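Side-chain contacts in 6-aminohexanoate-dimer hydrolase (Bacillus anthracis, PDB 4GB7), which probably hydrolyses the amide bond of linear 6-aminohexanoate dimers, as a putative serine hydrolase with the beta-lactamase fold: residues K229-L234 against L257-R262; A287-V290 against I296-A299. One frame throughout, in Å; residues are numbered along the deposited sequence.

How the contacts relate
Both contacts are buried and lie on the same side of the chain's centre, about 12 Å apart between centres, and they meet directly. Contact 1 joins two helices, 230-235 and 251-265, through one aromatic stack edged by an arginine; contact 2 ties strand 287-290 of the four-stranded antiparallel sheet to the loop that leads on to strand 303-305, through a backbone bond, aliphatic packing and a water. Charge links them: Arg262 NH2 of contact 1 forms a salt bridge of 2.9 Å with Glu297 OE1 of contact 2. Elsewhere along the seam, Ala258 packs on Ala299, and Ile230 CD1 lies against the backbone carbonyls of Ile296 and Glu297.

Contact 1: K229-L234 against L257-R262; sequences KIYDML and LAWIIR
Tyr231 lies flat on the indole of Trp259 in a face-to-face stack, joining helix 230-235 to helix 251-265 in the helical part of this beta-lactamase-like fold. The axes of the two short helical segments stay 12.0 Å apart, a gap that these long aromatic side chains bridge. Tyr231 CB begins over the six-membered ring of Trp259 in a CH-pi contact, 4.2 Å from its centroid. Further along, CD1 and CD2 pass above the benzo part of the indole, near CE3 and CZ2 respectively. Tyr231 CE1 then lies over Trp259 CD2 and CG, Tyr231 CE2 over Trp259 NE1 and CE2, and Tyr231 CZ lies 3.5 Å from Trp259 CD1. The phenol ring thus lies largely over the five-membered ring, its centre above Trp259 CD2, with centroids 3.6 Å apart and planes only 6° from parallel. Trp259 holds its CG anti to the backbone N (chi1 -165°), which carries the indole across to the tyrosine.

Leu234 CD1 adds an apolar contact at Trp259 CE3, 3.7 Å away. At the far end, the extended chain of Arg262 brings its guanidinium to the edge of the phenol ring, while its NH2 is engaged by Glu297 in a salt bridge. Arg262 NH1 donates a bent hydrogen bond of 3.0 Å to Tyr231 OH (138° at the hydrogen), with the oxygen tilted out of the guanidinium plane.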
ATOM      1  N   LYS A 229     -21.420  -4.693   0.711  1.00 21.46           N
ATOM      2  CA  LYS A 229     -20.259  -5.239   0.054  1.00 21.91           C
ATOM      3  C   LYS A 229     -19.541  -4.066  -0.586  1.00 19.15           C
ATOM      4  O   LYS A 229     -20.128  -3.013  -0.761  1.00 20.74           O
ATOM      5  CB  LYS A 229     -20.688  -6.269  -0.968  1.00 21.12           C
ATOM      6  CG  LYS A 229     -21.518  -5.730  -2.100  1.00 24.98           C
ATOM      7  CD  LYS A 229     -21.943  -6.857  -3.020  1.00 30.12           C
ATOM      8  CE  LYS A 229     -22.712  -6.349  -4.211  1.00 37.30           C
ATOM      9  NZ  LYS A 229     -22.883  -7.400  -5.240  1.00 55.71           N
ATOM     10  N   ILE A 230     -18.276  -4.248  -0.959  1.00 19.53           N
ATOM     11  CA  ILE A 230     -17.450  -3.151  -1.490  1.00 17.69           C
ATOM     12  C   ILE A 230     -18.098  -2.443  -2.696  1.00 19.04           C
ATOM     13  O   ILE A 230     -18.095  -1.210  -2.778  1.00 19.24           O
ATOM     14  CB  ILE A 230     -16.022  -3.655  -1.814  1.00 17.57           C
ATOM     15  CG1 ILE A 230     -15.278  -4.030  -0.531  1.00 18.42           C
ATOM     16  CG2 ILE A 230     -15.212  -2.600  -2.588  1.00 20.22           C
ATOM     17  CD1 ILE A 230     -14.029  -4.832  -0.835  1.00 20.16           C
ATOM     18  N   TYR A 231     -18.661  -3.197  -3.628  1.00 20.54           N
ATOM     19  CA  TYR A 231     -19.220  -2.546  -4.779  1.00 20.69           C
ATOM     20  C   TYR A 231     -20.402  -1.638  -4.463  1.00 21.91           C
ATOM     21  O   TYR A 231     -20.643  -0.652  -5.195  1.00 22.50           O
ATOM     22  CB  TYR A 231     -19.609  -3.573  -5.836  1.00 20.78           C
ATOM     23  CG  TYR A 231     -18.479  -4.439  -6.391  1.00 20.08           C
ATOM     24  CD1 TYR A 231     -17.146  -4.048  -6.330  1.00 19.60           C
ATOM     25  CD2 TYR A 231     -18.751  -5.646  -6.986  1.00 22.12           C
ATOM     26  CE1 TYR A 231     -16.142  -4.830  -6.844  1.00 22.71           C
ATOM     27  CE2 TYR A 231     -17.732  -6.440  -7.520  1.00 22.18           C
ATOM     28  CZ  TYR A 231     -16.432  -6.036  -7.443  1.00 19.58           C
ATOM     29  OH  TYR A 231     -15.415  -6.802  -7.973  1.00 22.08           O
ATOM     30  N   ASP A 232     -21.137  -1.958  -3.403  1.00 22.38           N
ATOM     31  CA  ASP A 232     -22.218  -1.074  -2.910  1.00 22.49           C
ATOM     32  C   ASP A 232     -21.699   0.326  -2.582  1.00 22.25           C
ATOM     33  O   ASP A 232     -22.338   1.343  -2.844  1.00 23.75           O
ATOM     34  CB  ASP A 232     -22.874  -1.643  -1.645  1.00 24.43           C
ATOM     35  CG  ASP A 232     -23.749  -2.857  -1.891  1.00 25.23           C
ATOM     36  OD1 ASP A 232     -24.010  -3.266  -3.071  1.00 26.48           O
ATOM     37  OD2 ASP A 232     -24.201  -3.386  -0.841  1.00 25.75           O
HETATM   38  N   MSE A 233     -20.533   0.373  -1.966  1.00 22.95           N
HETATM   39  CA  MSE A 233     -19.896   1.646  -1.639  1.00 22.41           C
HETATM   40  C   MSE A 233     -19.635   2.470  -2.887  1.00 23.36           C
HETATM   41  O   MSE A 233     -19.846   3.663  -2.906  1.00 21.45           O
HETATM   42  CB  MSE A 233     -18.599   1.404  -0.839  1.00 19.94           C
HETATM   43  CG  MSE A 233     -17.845   2.682  -0.463  1.00 24.36           C
HETATM   44 SE   MSE A 233     -16.063   2.400   0.178  0.70 23.66          SE
HETATM   45  CE  MSE A 233     -15.267   1.986  -1.557  1.00 29.98           C
ATOM     46  N   LEU A 234     -19.160   1.807  -3.939  1.00 22.74           N
ATOM     47  CA  LEU A 234     -18.852   2.505  -5.177  1.00 21.31           C
ATOM     48  C   LEU A 234     -20.117   3.093  -5.770  1.00 23.35           C
ATOM     49  O   LEU A 234     -20.066   4.178  -6.345  1.00 22.07           O
ATOM     50  CB  LEU A 234     -18.194   1.554  -6.158  1.00 20.35           C
ATOM     51  CG  LEU A 234     -16.849   0.959  -5.701  1.00 18.63           C
ATOM     52  CD1 LEU A 234     -16.310   0.010  -6.776  1.00 20.86           C
ATOM     53  CD2 LEU A 234     -15.818   2.007  -5.248  1.00 21.68           C
ATOM     54  N   LEU A 257     -10.731   0.091 -10.183  1.00 19.68           N
ATOM     55  CA  LEU A 257      -9.682  -0.542 -10.981  1.00 19.18           C
ATOM     56  C   LEU A 257      -9.618  -2.054 -10.746  1.00 16.69           C
ATOM     57  O   LEU A 257      -9.496  -2.820 -11.663  1.00 18.00           O
ATOM     58  CB  LEU A 257      -8.319   0.136 -10.706  1.00 17.77           C
ATOM     59  CG  LEU A 257      -8.136   1.574 -11.185  1.00 17.69           C
ATOM     60  CD1 LEU A 257      -6.831   2.176 -10.691  1.00 20.51           C
ATOM     61  CD2 LEU A 257      -8.226   1.646 -12.719  1.00 18.88           C
ATOM     62  N   ALA A 258      -9.682  -2.486  -9.496  1.00 17.35           N
ATOM     63  CA  ALA A 258      -9.699  -3.924  -9.195  1.00 17.86           C
ATOM     64  C   ALA A 258     -10.922  -4.641  -9.779  1.00 18.93           C
ATOM     65  O   ALA A 258     -10.812  -5.782 -10.219  1.00 18.37           O
ATOM     66  CB  ALA A 258      -9.543  -4.182  -7.705  1.00 18.41           C
ATOM     67  N   TRP A 259     -12.090  -3.976  -9.759  1.00 18.61           N
ATOM     68  CA  TRP A 259     -13.283  -4.524 -10.370  1.00 17.26           C
ATOM     69  C   TRP A 259     -13.073  -4.734 -11.847  1.00 17.88           C
ATOM     70  O   TRP A 259     -13.419  -5.772 -12.380  1.00 19.40           O
ATOM     71  CB  TRP A 259     -14.474  -3.609 -10.090  1.00 19.05           C
ATOM     72  CG  TRP A 259     -15.839  -4.171 -10.330  1.00 19.71           C
ATOM     73  CD1 TRP A 259     -16.205  -5.415 -10.863  1.00 19.21           C
ATOM     74  CD2 TRP A 259     -17.084  -3.512  -9.988  1.00 20.18           C
ATOM     75  NE1 TRP A 259     -17.581  -5.560 -10.876  1.00 21.81           N
ATOM     76  CE2 TRP A 259     -18.168  -4.423 -10.385  1.00 22.01           C
ATOM     77  CE3 TRP A 259     -17.404  -2.291  -9.423  1.00 20.59           C
ATOM     78  CZ2 TRP A 259     -19.493  -4.103 -10.176  1.00 23.69           C
ATOM     79  CZ3 TRP A 259     -18.742  -1.972  -9.221  1.00 22.24           C
ATOM     80  CH2 TRP A 259     -19.766  -2.857  -9.602  1.00 24.10           C
ATOM     81  N   ILE A 260     -12.388  -3.807 -12.495  1.00 17.47           N
ATOM     82  CA  ILE A 260     -12.026  -3.962 -13.893  1.00 19.71           C
ATOM     83  C   ILE A 260     -11.108  -5.176 -14.104  1.00 19.14           C
ATOM     84  O   ILE A 260     -11.344  -5.997 -14.999  1.00 20.11           O
ATOM     85  CB  ILE A 260     -11.361  -2.693 -14.444  1.00 18.96           C
ATOM     86  CG1 ILE A 260     -12.375  -1.534 -14.438  1.00 18.22           C
ATOM     87  CG2 ILE A 260     -10.811  -2.899 -15.852  1.00 21.43           C
ATOM     88  CD1 ILE A 260     -11.787  -0.178 -14.700  1.00 20.50           C
ATOM     89  N   ILE A 261     -10.087  -5.314 -13.263  1.00 17.51           N
ATOM     90  CA  ILE A 261      -9.209  -6.491 -13.340  1.00 17.53           C
ATOM     91  C   ILE A 261     -10.033  -7.784 -13.319  1.00 18.17           C
ATOM     92  O   ILE A 261      -9.822  -8.695 -14.151  1.00 20.50           O
ATOM     93  CB  ILE A 261      -8.168  -6.491 -12.214  1.00 17.80           C
ATOM     94  CG1 ILE A 261      -7.186  -5.318 -12.391  1.00 17.36           C
ATOM     95  CG2 ILE A 261      -7.381  -7.816 -12.151  1.00 20.06           C
ATOM     96  CD1 ILE A 261      -6.274  -5.068 -11.217  1.00 18.82           C
ATOM     97  N   ARG A 262     -10.933  -7.888 -12.347  1.00 18.94           N
ATOM     98  CA  ARG A 262     -11.702  -9.113 -12.153  1.00 18.01           C
ATOM     99  C   ARG A 262     -12.589  -9.372 -13.352  1.00 20.05           C
ATOM    100  O   ARG A 262     -12.678 -10.485 -13.839  1.00 20.52           O
ATOM    101  CB  ARG A 262     -12.525  -9.039 -10.893  1.00 19.46           C
ATOM    102  CG  ARG A 262     -11.758  -8.948  -9.569  1.00 19.86           C
ATOM    103  CD  ARG A 262     -12.692  -8.679  -8.406  1.00 20.40           C
ATOM    104  NE  ARG A 262     -11.937  -8.365  -7.191  1.00 20.12           N
ATOM    105  CZ  ARG A 262     -11.862  -7.170  -6.608  1.00 20.29           C
ATOM    106  NH1 ARG A 262     -12.637  -6.149  -6.992  1.00 20.34           N
ATOM    107  NH2 ARG A 262     -11.120  -7.008  -5.528  1.00 20.63           N
TER

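Contact 2: A287-V290 against I296-A299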
ATOM      1  N   ALA A 287       0.833 -14.429   0.543  1.00 18.99           N
ATOM      2  CA  ALA A 287       0.185 -13.240   1.044  1.00 16.34           C
ATOM      3  C   ALA A 287      -1.322 -13.556   1.096  1.00 15.17           C
ATOM      4  O   ALA A 287      -1.751 -14.696   0.821  1.00 17.93           O
ATOM      5  CB  ALA A 287       0.506 -12.008   0.191  1.00 18.70           C
ATOM      6  N   TYR A 288      -2.104 -12.600   1.521  1.00 16.41           N
ATOM      7  CA  TYR A 288      -3.557 -12.725   1.471  1.00 17.29           C
ATOM      8  C   TYR A 288      -4.225 -11.365   1.477  1.00 18.48           C
ATOM      9  O   TYR A 288      -3.652 -10.377   1.998  1.00 17.76           O
ATOM     10  CB  TYR A 288      -4.090 -13.597   2.601  1.00 17.85           C
ATOM     11  CG  TYR A 288      -3.870 -13.113   4.013  1.00 15.32           C
ATOM     12  CD1 TYR A 288      -4.698 -12.117   4.608  1.00 15.05           C
ATOM     13  CD2 TYR A 288      -2.877 -13.696   4.792  1.00 17.18           C
ATOM     14  CE1 TYR A 288      -4.478 -11.735   5.948  1.00 16.47           C
ATOM     15  CE2 TYR A 288      -2.683 -13.323   6.104  1.00 18.79           C
ATOM     16  CZ  TYR A 288      -3.508 -12.350   6.677  1.00 16.15           C
ATOM     17  OH  TYR A 288      -3.366 -11.960   7.999  1.00 17.92           O
ATOM     18  N   TYR A 289      -5.408 -11.304   0.862  1.00 18.82           N
ATOM     19  CA  TYR A 289      -6.257 -10.136   0.925  1.00 16.39           C
ATOM     20  C   TYR A 289      -7.428 -10.340   1.868  1.00 16.47           C
ATOM     21  O   TYR A 289      -8.133 -11.352   1.779  1.00 18.03           O
ATOM     22  CB  TYR A 289      -6.924  -9.839  -0.421  1.00 18.37           C
ATOM     23  CG  TYR A 289      -6.115  -9.047  -1.409  1.00 15.12           C
ATOM     24  CD1 TYR A 289      -6.051  -7.642  -1.341  1.00 16.74           C
ATOM     25  CD2 TYR A 289      -5.424  -9.692  -2.438  1.00 16.20           C
ATOM     26  CE1 TYR A 289      -5.313  -6.914  -2.263  1.00 17.76           C
ATOM     27  CE2 TYR A 289      -4.706  -8.956  -3.363  1.00 17.30           C
ATOM     28  CZ  TYR A 289      -4.664  -7.588  -3.301  1.00 19.42           C
ATOM     29  OH  TYR A 289      -3.899  -6.938  -4.266  1.00 18.41           O
ATOM     30  N   VAL A 290      -7.648  -9.358   2.740  1.00 17.28           N
ATOM     31  CA  VAL A 290      -8.920  -9.246   3.435  1.00 17.42           C
ATOM     32  C   VAL A 290      -9.996  -8.990   2.385  1.00 16.88           C
ATOM     33  O   VAL A 290      -9.792  -8.228   1.433  1.00 19.53           O
ATOM     34  CB  VAL A 290      -8.872  -8.150   4.492  1.00 18.06           C
ATOM     35  CG1 VAL A 290     -10.257  -7.808   5.012  1.00 21.39           C
ATOM     36  CG2 VAL A 290      -7.879  -8.579   5.598  1.00 16.75           C
ATOM     37  N   ILE A 296     -14.927 -10.530  -2.274  1.00 18.90           N
ATOM     38  CA  ILE A 296     -14.260  -9.492  -3.062  1.00 18.16           C
ATOM     39  C   ILE A 296     -13.204  -8.832  -2.200  1.00 19.75           C
ATOM     40  O   ILE A 296     -13.492  -8.325  -1.103  1.00 21.38           O
ATOM     41  CB  ILE A 296     -15.259  -8.442  -3.596  1.00 21.08           C
ATOM     42  CG1 ILE A 296     -16.230  -9.064  -4.606  1.00 24.60           C
ATOM     43  CG2 ILE A 296     -14.543  -7.259  -4.215  1.00 19.22           C
ATOM     44  CD1 ILE A 296     -15.608  -9.711  -5.813  1.00 25.45           C
ATOM     45  N   GLU A 297     -11.978  -8.770  -2.731  1.00 18.38           N
ATOM     46  CA  GLU A 297     -10.858  -8.261  -1.966  1.00 16.55           C
ATOM     47  C   GLU A 297     -10.945  -6.732  -1.786  1.00 16.28           C
ATOM     48  O   GLU A 297     -11.411  -6.032  -2.665  1.00 18.37           O
ATOM     49  CB  GLU A 297      -9.515  -8.552  -2.653  1.00 18.93           C
ATOM     50  CG  GLU A 297      -9.238 -10.021  -2.957  1.00 18.83           C
ATOM     51  CD  GLU A 297      -9.753 -10.525  -4.272  1.00 17.94           C
ATOM     52  OE1 GLU A 297     -10.553  -9.822  -4.941  1.00 21.15           O
ATOM     53  OE2 GLU A 297      -9.403 -11.707  -4.574  1.00 20.79           O
ATOM     54  N   GLN A 298     -10.502  -6.237  -0.621  1.00 16.28           N
ATOM     55  CA  GLN A 298     -10.176  -4.821  -0.450  1.00 16.23           C
ATOM     56  C   GLN A 298      -8.897  -4.546  -1.218  1.00 18.57           C
ATOM     57  O   GLN A 298      -7.820  -4.627  -0.638  1.00 18.97           O
ATOM     58  CB  GLN A 298      -9.875  -4.489   1.023  1.00 18.50           C
ATOM     59  CG  GLN A 298     -11.045  -4.628   1.936  1.00 19.52           C
ATOM     60  CD  GLN A 298     -10.657  -4.388   3.367  1.00 21.38           C
ATOM     61  OE1 GLN A 298      -9.470  -4.266   3.689  1.00 27.01           O
ATOM     62  NE2 GLN A 298     -11.639  -4.361   4.232  1.00 25.25           N
ATOM     63  N   ALA A 299      -9.022  -4.198  -2.491  1.00 17.21           N
ATOM     64  CA  ALA A 299      -7.881  -3.886  -3.308  1.00 17.30           C
ATOM     65  C   ALA A 299      -7.075  -2.686  -2.795  1.00 16.08           C
ATOM     66  O   ALA A 299      -5.876  -2.562  -3.067  1.00 18.82           O
ATOM     67  CB  ALA A 299      -8.341  -3.611  -4.758  1.00 19.37           C
TER
HETATM   68  O   HOH W   1      -4.372  -4.223  -4.568  1.00 18.10           O
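Tyr289 overlaps the aliphatic stem of Glu297, its CB lying 3.4 Å from Glu297 CG and its ring carbon CG close to both CB and CG of the glutamate. The pair sits where strand 287-290, an inner strand of the antiparallel sheet flanked by strands 66-69 and 303-305, faces the loop that returns toward 303-305. The glutamate stem runs roughly perpendicular to the tyrosine side chain. Glu297 bends at chi2 (88°), so that its stem stays against the tyrosine while the carboxylate turns off toward other partners. There OE1 forms a salt bridge with Arg262, and OE2 accepts hydrogen bonds from Asn67 and the backbone N of Ala270, which gives this buried acid partners at both oxygens.

One direct hydrogen bond joins the two backbones: Gln298 N donates to Val290 O at 2.9 Å. Glu297 CA approaches Val290 O in a longer CA-H...O contact of 3.6 Å. Gln298 is also the centre of an inverse gamma turn. Its side chain runs beside that of Val290 in the same direction, with Gln298 CD 3.8 Å from Val290 CG1, and its NE2 is hydrogen-bonded to Ser215 OG.

Gln298 O meets the edge of the Tyr289 ring, 3.6 Å from Tyr289 CD1. A water completes the connection at the phenol tip, accepting from Tyr289 OH at 2.8 Å and donating to Ala299 O at 2.7 Å.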